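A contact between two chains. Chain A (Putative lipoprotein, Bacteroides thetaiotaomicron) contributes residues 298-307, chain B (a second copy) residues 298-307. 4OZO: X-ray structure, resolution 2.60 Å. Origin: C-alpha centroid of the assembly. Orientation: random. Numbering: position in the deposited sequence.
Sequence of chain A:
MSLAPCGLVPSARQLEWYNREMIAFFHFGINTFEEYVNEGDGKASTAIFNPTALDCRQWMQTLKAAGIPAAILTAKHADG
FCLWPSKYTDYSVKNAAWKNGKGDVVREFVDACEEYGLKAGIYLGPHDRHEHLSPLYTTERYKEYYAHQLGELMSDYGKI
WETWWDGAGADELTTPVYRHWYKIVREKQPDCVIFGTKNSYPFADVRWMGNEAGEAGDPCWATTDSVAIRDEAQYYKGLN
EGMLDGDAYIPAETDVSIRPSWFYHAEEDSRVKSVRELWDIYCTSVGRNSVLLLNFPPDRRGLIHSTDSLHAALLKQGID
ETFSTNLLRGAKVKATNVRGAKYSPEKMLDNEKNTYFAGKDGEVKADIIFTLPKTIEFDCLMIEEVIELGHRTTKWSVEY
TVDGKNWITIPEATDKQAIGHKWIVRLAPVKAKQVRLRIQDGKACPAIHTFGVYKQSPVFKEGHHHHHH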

# COMPACT_ATOMS: atom_id res chain seq x y z
N PRO A 298 12.79 -9.45 -5.49
CA PRO A 298 11.72 -10.42 -5.71
C PRO A 298 12.02 -11.71 -4.95
O PRO A 298 13.18 -11.97 -4.64
CB PRO A 298 11.76 -10.67 -7.22
CG PRO A 298 12.58 -9.53 -7.79
CD PRO A 298 13.54 -9.16 -6.73
N ASP A 299 10.99 -12.51 -4.66
CA ASP A 299 11.13 -13.68 -3.80
C ASP A 299 11.09 -15.00 -4.57
O ASP A 299 11.04 -15.00 -5.80
CB ASP A 299 10.07 -13.65 -2.69
CG ASP A 299 8.65 -13.86 -3.21
OD1 ASP A 299 8.46 -14.11 -4.43
OD2 ASP A 299 7.71 -13.78 -2.38
N ARG A 300 11.10 -16.12 -3.84
CA ARG A 300 11.07 -17.45 -4.45
C ARG A 300 9.83 -17.74 -5.30
O ARG A 300 9.86 -18.63 -6.15
CB ARG A 300 11.28 -18.55 -3.41
CG ARG A 300 12.72 -18.67 -2.97
CD ARG A 300 12.87 -19.54 -1.76
NE ARG A 300 14.23 -19.49 -1.24
CZ ARG A 300 14.70 -20.24 -0.25
NH1 ARG A 300 13.92 -21.12 0.34
NH2 ARG A 300 15.95 -20.10 0.15
N ARG A 301 8.75 -17.00 -5.09
CA ARG A 301 7.61 -17.14 -6.00
C ARG A 301 7.81 -16.26 -7.24
O ARG A 301 7.33 -16.59 -8.31
CB ARG A 301 6.27 -16.87 -5.30
CG ARG A 301 5.19 -16.33 -6.25
CD ARG A 301 3.81 -16.96 -6.11
NE ARG A 301 2.89 -16.36 -7.09
CZ ARG A 301 1.56 -16.51 -7.08
NH1 ARG A 301 0.95 -17.23 -6.14
NH2 ARG A 301 0.83 -15.93 -8.03
N GLY A 302 8.56 -15.16 -7.09
CA GLY A 302 8.82 -14.24 -8.18
C GLY A 302 7.96 -12.98 -8.09
O GLY A 302 7.62 -12.36 -9.10
N LEU A 303 7.61 -12.62 -6.86
CA LEU A 303 6.76 -11.48 -6.59
C LEU A 303 7.50 -10.49 -5.71
O LEU A 303 8.41 -10.87 -4.96
CB LEU A 303 5.51 -11.93 -5.84
CG LEU A 303 4.41 -12.74 -6.53
CD1 LEU A 303 3.25 -12.99 -5.57
CD2 LEU A 303 3.94 -12.01 -7.79
N ILE A 304 7.09 -9.23 -5.77
CA ILE A 304 7.56 -8.23 -4.83
C ILE A 304 6.67 -8.29 -3.58
O ILE A 304 5.44 -8.22 -3.67
CB ILE A 304 7.52 -6.81 -5.44
CG1 ILE A 304 8.32 -6.75 -6.75
CG2 ILE A 304 8.05 -5.79 -4.45
CD1 ILE A 304 9.82 -7.16 -6.62
N HIS A 305 7.31 -8.46 -2.42
CA HIS A 305 6.62 -8.51 -1.13
C HIS A 305 5.78 -7.25 -0.90
O HIS A 305 6.18 -6.15 -1.31
CB HIS A 305 7.65 -8.67 -0.02
CG HIS A 305 7.08 -9.02 1.31
ND1 HIS A 305 6.40 -8.11 2.10
CD2 HIS A 305 7.11 -10.17 2.02
CE1 HIS A 305 6.03 -8.69 3.22
NE2 HIS A 305 6.45 -9.94 3.20
N SER A 306 4.63 -7.40 -0.24
CA SER A 306 3.65 -6.32 -0.13
C SER A 306 4.02 -5.23 0.87
O SER A 306 3.57 -4.10 0.72
CB SER A 306 2.26 -6.86 0.18
OG SER A 306 2.30 -7.70 1.32
N THR A 307 4.81 -5.57 1.88
CA THR A 307 5.31 -4.55 2.79
C THR A 307 6.19 -3.58 2.00
O THR A 307 6.06 -2.36 2.13
CB THR A 307 6.14 -5.14 3.93
OG1 THR A 307 5.31 -5.94 4.78
CG2 THR A 307 6.76 -4.02 4.76
N PRO B 298 -5.75 -17.85 0.90
CA PRO B 298 -4.34 -18.27 0.87
C PRO B 298 -4.06 -19.14 -0.35
O PRO B 298 -4.95 -19.89 -0.76
CB PRO B 298 -4.19 -19.10 2.14
CG PRO B 298 -5.33 -18.66 3.04
CD PRO B 298 -6.45 -18.33 2.10
N ASP B 299 -2.86 -19.03 -0.92
CA ASP B 299 -2.52 -19.79 -2.12
C ASP B 299 -1.96 -21.18 -1.82
O ASP B 299 -2.12 -21.71 -0.71
CB ASP B 299 -1.56 -19.03 -3.05
CG ASP B 299 -0.19 -18.78 -2.43
OD1 ASP B 299 0.09 -19.26 -1.31
OD2 ASP B 299 0.62 -18.08 -3.08
N ARG B 300 -1.30 -21.76 -2.82
CA ARG B 300 -0.72 -23.09 -2.69
C ARG B 300 0.56 -23.09 -1.85
O ARG B 300 1.05 -24.16 -1.51
CB ARG B 300 -0.48 -23.72 -4.05
CG ARG B 300 -1.73 -24.37 -4.62
CD ARG B 300 -1.52 -24.88 -6.03
NE ARG B 300 -2.81 -25.21 -6.64
CZ ARG B 300 -2.96 -25.67 -7.88
NH1 ARG B 300 -1.89 -25.86 -8.65
NH2 ARG B 300 -4.17 -25.93 -8.34
N ARG B 301 1.10 -21.91 -1.54
CA ARG B 301 2.16 -21.83 -0.55
C ARG B 301 1.56 -21.74 0.85
O ARG B 301 2.25 -21.97 1.84
CB ARG B 301 3.05 -20.61 -0.77
CG ARG B 301 3.81 -20.54 -2.07
CD ARG B 301 4.40 -19.14 -2.22
NE ARG B 301 3.36 -18.12 -2.34
CZ ARG B 301 3.57 -16.81 -2.32
NH1 ARG B 301 4.79 -16.32 -2.16
NH2 ARG B 301 2.54 -15.97 -2.45
N GLY B 302 0.27 -21.41 0.94
CA GLY B 302 -0.37 -21.11 2.21
C GLY B 302 -0.09 -19.68 2.61
O GLY B 302 0.18 -19.37 3.77
N LEU B 303 -0.13 -18.78 1.62
CA LEU B 303 0.15 -17.38 1.86
C LEU B 303 -0.83 -16.47 1.10
O LEU B 303 -1.39 -16.85 0.07
CB LEU B 303 1.59 -17.06 1.43
CG LEU B 303 2.72 -17.80 2.16
CD1 LEU B 303 4.03 -17.69 1.37
CD2 LEU B 303 2.89 -17.32 3.60
N ILE B 304 -1.04 -15.27 1.63
CA ILE B 304 -1.87 -14.28 0.96
C ILE B 304 -1.06 -13.60 -0.14
O ILE B 304 0.06 -13.14 0.10
CB ILE B 304 -2.39 -13.21 1.95
CG1 ILE B 304 -3.09 -13.86 3.15
CG2 ILE B 304 -3.28 -12.22 1.24
CD1 ILE B 304 -4.06 -14.96 2.79
N HIS B 305 -1.62 -13.57 -1.35
CA HIS B 305 -0.95 -12.97 -2.49
C HIS B 305 -0.72 -11.49 -2.23
O HIS B 305 -1.60 -10.80 -1.74
CB HIS B 305 -1.78 -13.17 -3.76
CG HIS B 305 -1.09 -12.72 -5.01
ND1 HIS B 305 -1.05 -11.40 -5.40
CD2 HIS B 305 -0.39 -13.41 -5.94
CE1 HIS B 305 -0.37 -11.30 -6.53
NE2 HIS B 305 0.04 -12.50 -6.88
N SER B 306 0.47 -10.99 -2.56
CA SER B 306 0.84 -9.65 -2.14
C SER B 306 -0.06 -8.54 -2.73
O SER B 306 -0.16 -7.45 -2.17
CB SER B 306 2.33 -9.39 -2.36
OG SER B 306 2.60 -8.97 -3.67
N THR B 307 -0.74 -8.83 -3.83
CA THR B 307 -1.67 -7.85 -4.38
C THR B 307 -2.90 -7.71 -3.49
O THR B 307 -3.43 -6.61 -3.30
CB THR B 307 -2.06 -8.17 -5.84
OG1 THR B 307 -0.92 -7.95 -6.70
CG2 THR B 307 -3.22 -7.27 -6.30
O HOH W 1 4.92 -13.40 -2.43

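The same stretch of each copy meets across the contact, yet the two copies of Arg301 adopt different conformations. B:Arg301 (chi1 m, chi2 t, chi3 m) folds back on its own chain, where NE and NH2 donate to B:Asp299 OD2 at 2.8 and 2.9 Å in an intrachain salt bridge. A:Arg301 instead has chi1 t and a chi2 of 136°, between wells, and extends across the contact. Its NH1 reaches B:Asp299 OD2 at 3.2 Å, a salt bridge whose hydrogen bond is weak at 123°. B:Asp299 OD2 therefore serves both arginines, and its negative charge helps offset the closeness of the two guanidinium groups, with A:Arg301 NH1 4.2 Å from B:Arg301 NH2.

The reciprocal pair is looser. A:Asp299 OD2 and B:Arg301 NH1 lie 3.9 Å apart, a long salt bridge, and a water fills in by donating to A:Asp299 OD2 (2.8 Å) and accepting from B:Arg301 NH1 (2.9 Å). Both aspartates are p rotamers with chi2 near zero, which turns OD1 inward to accept from the backbone, including Leu303 N at 3.0 Å in each chain, and leaves OD2 free for arginine: in chain A it faces B:Arg301 NH1 and the water, in chain B it binds its own B:Arg301 as well as A:Arg301.

Packing is equally uneven. A:Arg301 CB lies over one face of the B:Arg301 guanidinium, 3.5 Å from NH1, while B:His305 CD2 lies over a face of the A:Arg301 guanidinium, 3.5 Å from NH2. The t rotamer of B:His305 places ND1 3.0 Å from B:Thr307 N, capping the helix, while NE2 approaches A:Leu303 CD1 at 3.5 Å. A:His305 makes the same cap but has little contact with chain B.

The Ser306 residues come closest in backbone, 4.8 Å between their CA atoms, with CB atoms 3.6 Å apart. Both are p, but only B:Ser306 OG donates across the contact, to A:Ile304 O at 2.9 Å.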